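Local coordinates for BMC domain protein (Clostridiales bacterium 1_7_47FAA, PDB 4OLO) that forms part of the protein shell of a glycyl-radical-type bacterial microcompartment and probably carries an iron-sulfur cluster for electron transport across it, at residues B[81-84]-B[85-89]; B[89-92]-B[93-97]. All coordinates share one frame; numbering follows the deposited sequence.

Contact 1: residues B[81-84]-B[85-89]; sequences ASVE and AAMDE
Met87 N donates to Val83 O over 2.9 Å, the shortest of four successive i to i+4 backbone bonds that hold this part of helix 80-95 in alpha-helical form; the N-H...O angle is 163°. Ala85 N to Ala81 O, Ala86 N to Ser82 O and Asp88 N to Glu84 O complete the ladder. Side-chain contact across the turn is sparse. Met87 CG stands beside its own backbone N (chi1 -61°), which brings it back over the preceding turn: it lies 3.0 Å from Val83 O and 4.2 Å from Val83 CG1, a loose apolar touch, and two further bends then carry SD and CE away. Asp88 starts in a similar way, and its carboxylate turns back toward Glu84 O, with Asp88 OD1 3.2 Å from that carbonyl oxygen. Both are acceptors, so this approach adds no bond to the one that Asp88 N makes with Glu84 O. The Glu84 chain is extended and its OE1 forms a salt bridge with Lys7, while Ser82 OG is hydrogen-bonded to Asp79 OD1 near the start of the helix. In the BMC-domain fold this helix packs on the antiparallel sheet: Val83 and Glu84 touch Ile5 and Met87 touches Tyr3, all on strand 2-7, whereas Ser82 and Val83 meet Val58 on strand 58-63.

Contact 2: residues B[89-92]-B[93-97]; sequences EIRK and KETEA
Glu89 meets Lys93 twice, one turn further along the helix. Glu89 O accepts Lys93 N at 3.0 Å, and the bent glutamate chain brings Glu89 OE1 against the aliphatic part of the lysine, 3.2 Å from Lys93 CE. Lys93 CG, beside its own backbone N (chi1 -66°), lies 3.2 Å from Glu89 O, and with CE at OE1 the lysine chain runs past both glutamate oxygens. Its ammonium does not close a salt bridge: Lys93 NZ stays 4.5 Å from Glu89 OE1, where the opposite charges would probably attract only weakly. Ile90 contributes backbone, Ile90 O taking Glu94 N at 2.9 Å through a bent N-H (141°). Arg91 O receives a longer bond from Thr95 N, at 3.2 Å, and has Thr95 CG2 close by; the methyl also lies obliquely near the Arg91 guanidinium. Lys92 O is reached by a hydroxyl: Thr95 OG1 donates to Lys92 O over 3.2 Å, from a position between its own N and carbonyl carbon (chi1 75°). Glu96 then leaves helical geometry with positive phi, and the chain turns out of helix 80-95. Glu94 forms a salt bridge through OE2 with Arg4 of the second subunit, linking the helix end to the neighbour. Within the chain, Ile90 is buried against Ala48, Val51 and Ala52 of helix 42-53, while Ile90, Arg91 and Glu94 lie on Tyr3 of strand 2-7.

How the contacts relate
Together the contacts follow helix 80-95 from its first turns to its C-terminal end, and neither closes a loop, since the two segments of each are consecutive in the chain. Contact 1 comes first and ends at Glu89, where contact 2 begins; they meet end to end, neither nested nor crossed, with centres about 12 Å apart. The helix changes neighbours along its length. In contact 1, residues between 82 and 87 lie on strands 2-7 and 58-63, the two outermost strands of the sheet within this chain. In contact 2, Ile90, Arg91 and Glu94 still touch strand 2-7, Glu89 and Ile90 pack on helix 42-53, and Glu94 reaches the second subunit before the chain leaves the helix.

Contact 1: residues B[81-84]-B[85-89]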
loop_
_atom_site.group_PDB
_atom_site.type_symbol
_atom_site.label_atom_id
_atom_site.label_comp_id
_atom_site.label_asym_id
_atom_site.label_seq_id
_atom_site.Cartn_x
_atom_site.Cartn_y
_atom_site.Cartn_z
ATOM N N ALA B 81 25.665 20.014 15.073
ATOM C CA ALA B 81 25.439 20.038 16.514
ATOM C C ALA B 81 23.965 20.144 16.876
ATOM O O ALA B 81 23.498 19.350 17.690
ATOM C CB ALA B 81 26.255 21.148 17.166
ATOM N N SER B 82 23.223 21.055 16.208
ATOM C CA SER B 82 21.780 21.289 16.411
ATOM C C SER B 82 20.968 20.110 15.944
ATOM O O SER B 82 20.020 19.711 16.636
ATOM C CB SER B 82 21.330 22.551 15.691
ATOM O OG SER B 82 21.993 23.704 16.204
ATOM N N VAL B 83 21.331 19.539 14.771
ATOM C CA VAL B 83 20.649 18.380 14.205
ATOM C C VAL B 83 20.828 17.152 15.147
ATOM O O VAL B 83 19.838 16.523 15.518
ATOM C CB VAL B 83 21.076 18.113 12.730
ATOM C CG1 VAL B 83 20.590 16.736 12.254
ATOM C CG2 VAL B 83 20.553 19.211 11.818
ATOM N N GLU B 84 22.077 16.883 15.595
ATOM C CA GLU B 84 22.366 15.784 16.508
ATOM C C GLU B 84 21.638 15.945 17.846
ATOM O O GLU B 84 21.062 14.975 18.342
ATOM C CB GLU B 84 23.863 15.621 16.720
ATOM C CG GLU B 84 24.559 15.035 15.510
ATOM C CD GLU B 84 26.057 14.824 15.593
ATOM O OE1 GLU B 84 26.569 14.046 14.758
ATOM O OE2 GLU B 84 26.717 15.413 16.482
ATOM N N ALA B 85 21.592 17.169 18.383
ATOM C CA ALA B 85 20.900 17.467 19.647
ATOM C C ALA B 85 19.392 17.227 19.514
ATOM O O ALA B 85 18.799 16.668 20.448
ATOM C CB ALA B 85 21.174 18.896 20.082
ATOM N N ALA B 86 18.777 17.643 18.355
ATOM C CA ALA B 86 17.355 17.464 18.100
ATOM C C ALA B 86 17.038 15.960 17.957
ATOM O O ALA B 86 16.051 15.502 18.533
ATOM C CB ALA B 86 16.920 18.248 16.869
ATOM N N MET B 87 17.893 15.189 17.234
ATOM C CA MET B 87 17.758 13.731 17.038
ATOM C C MET B 87 17.782 13.024 18.402
ATOM O O MET B 87 16.926 12.168 18.653
ATOM C CB MET B 87 18.897 13.165 16.175
ATOM C CG MET B 87 18.994 13.723 14.772
ATOM S SD MET B 87 17.634 13.247 13.724
ATOM C CE MET B 87 18.196 11.525 13.220
ATOM N N ASP B 88 18.754 13.382 19.277
ATOM C CA ASP B 88 18.889 12.823 20.630
ATOM C C ASP B 88 17.622 13.069 21.454
ATOM O O ASP B 88 17.164 12.164 22.139
ATOM C CB ASP B 88 20.089 13.441 21.387
ATOM C CG ASP B 88 21.491 13.078 20.901
ATOM O OD1 ASP B 88 21.608 12.298 19.913
ATOM O OD2 ASP B 88 22.475 13.632 21.458
ATOM N N GLU B 89 17.072 14.283 21.390
ATOM C CA GLU B 89 15.854 14.663 22.101
ATOM C C GLU B 89 14.655 13.848 21.661
ATOM O O GLU B 89 13.888 13.387 22.511
ATOM C CB GLU B 89 15.554 16.151 21.928
ATOM C CG GLU B 89 15.616 16.943 23.222
ATOM C CD GLU B 89 14.907 16.349 24.436
ATOM O OE1 GLU B 89 13.653 16.334 24.451
ATOM O OE2 GLU B 89 15.612 15.900 25.371
#

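Contact 2: residues B[89-92]-B[93-97]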
loop_
_atom_site.group_PDB
_atom_site.type_symbol
_atom_site.label_atom_id
_atom_site.label_comp_id
_atom_site.label_asym_id
_atom_site.label_seq_id
_atom_site.Cartn_x
_atom_site.Cartn_y
_atom_site.Cartn_z
ATOM N N GLU B 89 17.072 14.283 21.390
ATOM C CA GLU B 89 15.854 14.663 22.101
ATOM C C GLU B 89 14.655 13.848 21.661
ATOM O O GLU B 89 13.888 13.387 22.511
ATOM C CB GLU B 89 15.554 16.151 21.928
ATOM C CG GLU B 89 15.616 16.943 23.222
ATOM C CD GLU B 89 14.907 16.349 24.436
ATOM O OE1 GLU B 89 13.653 16.334 24.451
ATOM O OE2 GLU B 89 15.612 15.900 25.371
ATOM N N ILE B 90 14.501 13.661 20.326
ATOM C CA ILE B 90 13.419 12.884 19.714
ATOM C C ILE B 90 13.481 11.437 20.204
ATOM O O ILE B 90 12.462 10.897 20.637
ATOM C CB ILE B 90 13.432 12.988 18.170
ATOM C CG1 ILE B 90 13.055 14.412 17.702
ATOM C CG2 ILE B 90 12.501 11.951 17.560
ATOM C CD1 ILE B 90 13.542 14.778 16.321
ATOM N N ARG B 91 14.682 10.833 20.157
ATOM C CA ARG B 91 14.938 9.465 20.562
ATOM C C ARG B 91 14.650 9.282 22.060
ATOM O O ARG B 91 14.000 8.313 22.421
ATOM C CB ARG B 91 16.376 9.071 20.154
ATOM C CG ARG B 91 16.905 7.787 20.756
ATOM C CD ARG B 91 16.468 6.521 20.037
ATOM N NE ARG B 91 16.935 5.336 20.770
ATOM C CZ ARG B 91 17.412 4.225 20.208
ATOM N NH1 ARG B 91 17.470 4.110 18.882
ATOM N NH2 ARG B 91 17.832 3.219 20.966
ATOM N N LYS B 92 15.091 10.227 22.906
ATOM C CA LYS B 92 14.880 10.223 24.355
ATOM C C LYS B 92 13.381 10.279 24.683
ATOM O O LYS B 92 12.917 9.503 25.518
ATOM C CB LYS B 92 15.646 11.380 25.015
ATOM C CG LYS B 92 15.562 11.455 26.534
ATOM C CD LYS B 92 16.177 12.760 27.051
ATOM C CE LYS B 92 16.058 12.910 28.543
ATOM N NZ LYS B 92 16.904 14.026 29.040
ATOM N N LYS B 93 12.626 11.161 24.010
ATOM C CA LYS B 93 11.188 11.291 24.225
ATOM C C LYS B 93 10.435 10.066 23.727
ATOM O O LYS B 93 9.430 9.682 24.320
ATOM C CB LYS B 93 10.651 12.577 23.593
ATOM C CG LYS B 93 11.188 13.852 24.256
ATOM C CD LYS B 93 10.169 14.542 25.121
ATOM C CE LYS B 93 10.695 15.844 25.695
ATOM N NZ LYS B 93 9.696 16.553 26.538
ATOM N N GLU B 94 10.956 9.413 22.676
ATOM C CA GLU B 94 10.345 8.212 22.107
ATOM C C GLU B 94 10.387 7.018 23.046
ATOM O O GLU B 94 9.389 6.309 23.146
ATOM C CB GLU B 94 10.896 7.881 20.711
ATOM C CG GLU B 94 10.080 6.856 19.926
ATOM C CD GLU B 94 8.569 7.032 19.774
ATOM O OE1 GLU B 94 7.874 6.001 19.600
ATOM O OE2 GLU B 94 8.076 8.184 19.838
ATOM N N THR B 95 11.505 6.820 23.765
ATOM C CA THR B 95 11.651 5.700 24.704
ATOM C C THR B 95 10.604 5.740 25.835
ATOM O O THR B 95 10.069 4.679 26.193
ATOM C CB THR B 95 13.114 5.399 25.070
ATOM O OG1 THR B 95 13.590 6.401 25.968
ATOM C CG2 THR B 95 14.019 5.287 23.827
ATOM N N GLU B 96 10.216 6.977 26.284
ATOM C CA GLU B 96 9.155 7.282 27.263
ATOM C C GLU B 96 9.095 6.327 28.489
ATOM O O GLU B 96 8.018 5.816 28.845
ATOM C CB GLU B 96 7.772 7.464 26.555
ATOM C CG GLU B 96 7.177 6.200 25.920
ATOM C CD GLU B 96 6.086 6.332 24.871
ATOM O OE1 GLU B 96 5.815 7.466 24.415
ATOM O OE2 GLU B 96 5.519 5.285 24.484
ATOM N N ALA B 97 10.260 6.079 29.129
ATOM C CA ALA B 97 10.306 5.206 30.305
ATOM C C ALA B 97 9.986 6.041 31.556
ATOM O O ALA B 97 10.855 6.304 32.393
ATOM C CB ALA B 97 11.666 4.520 30.414
#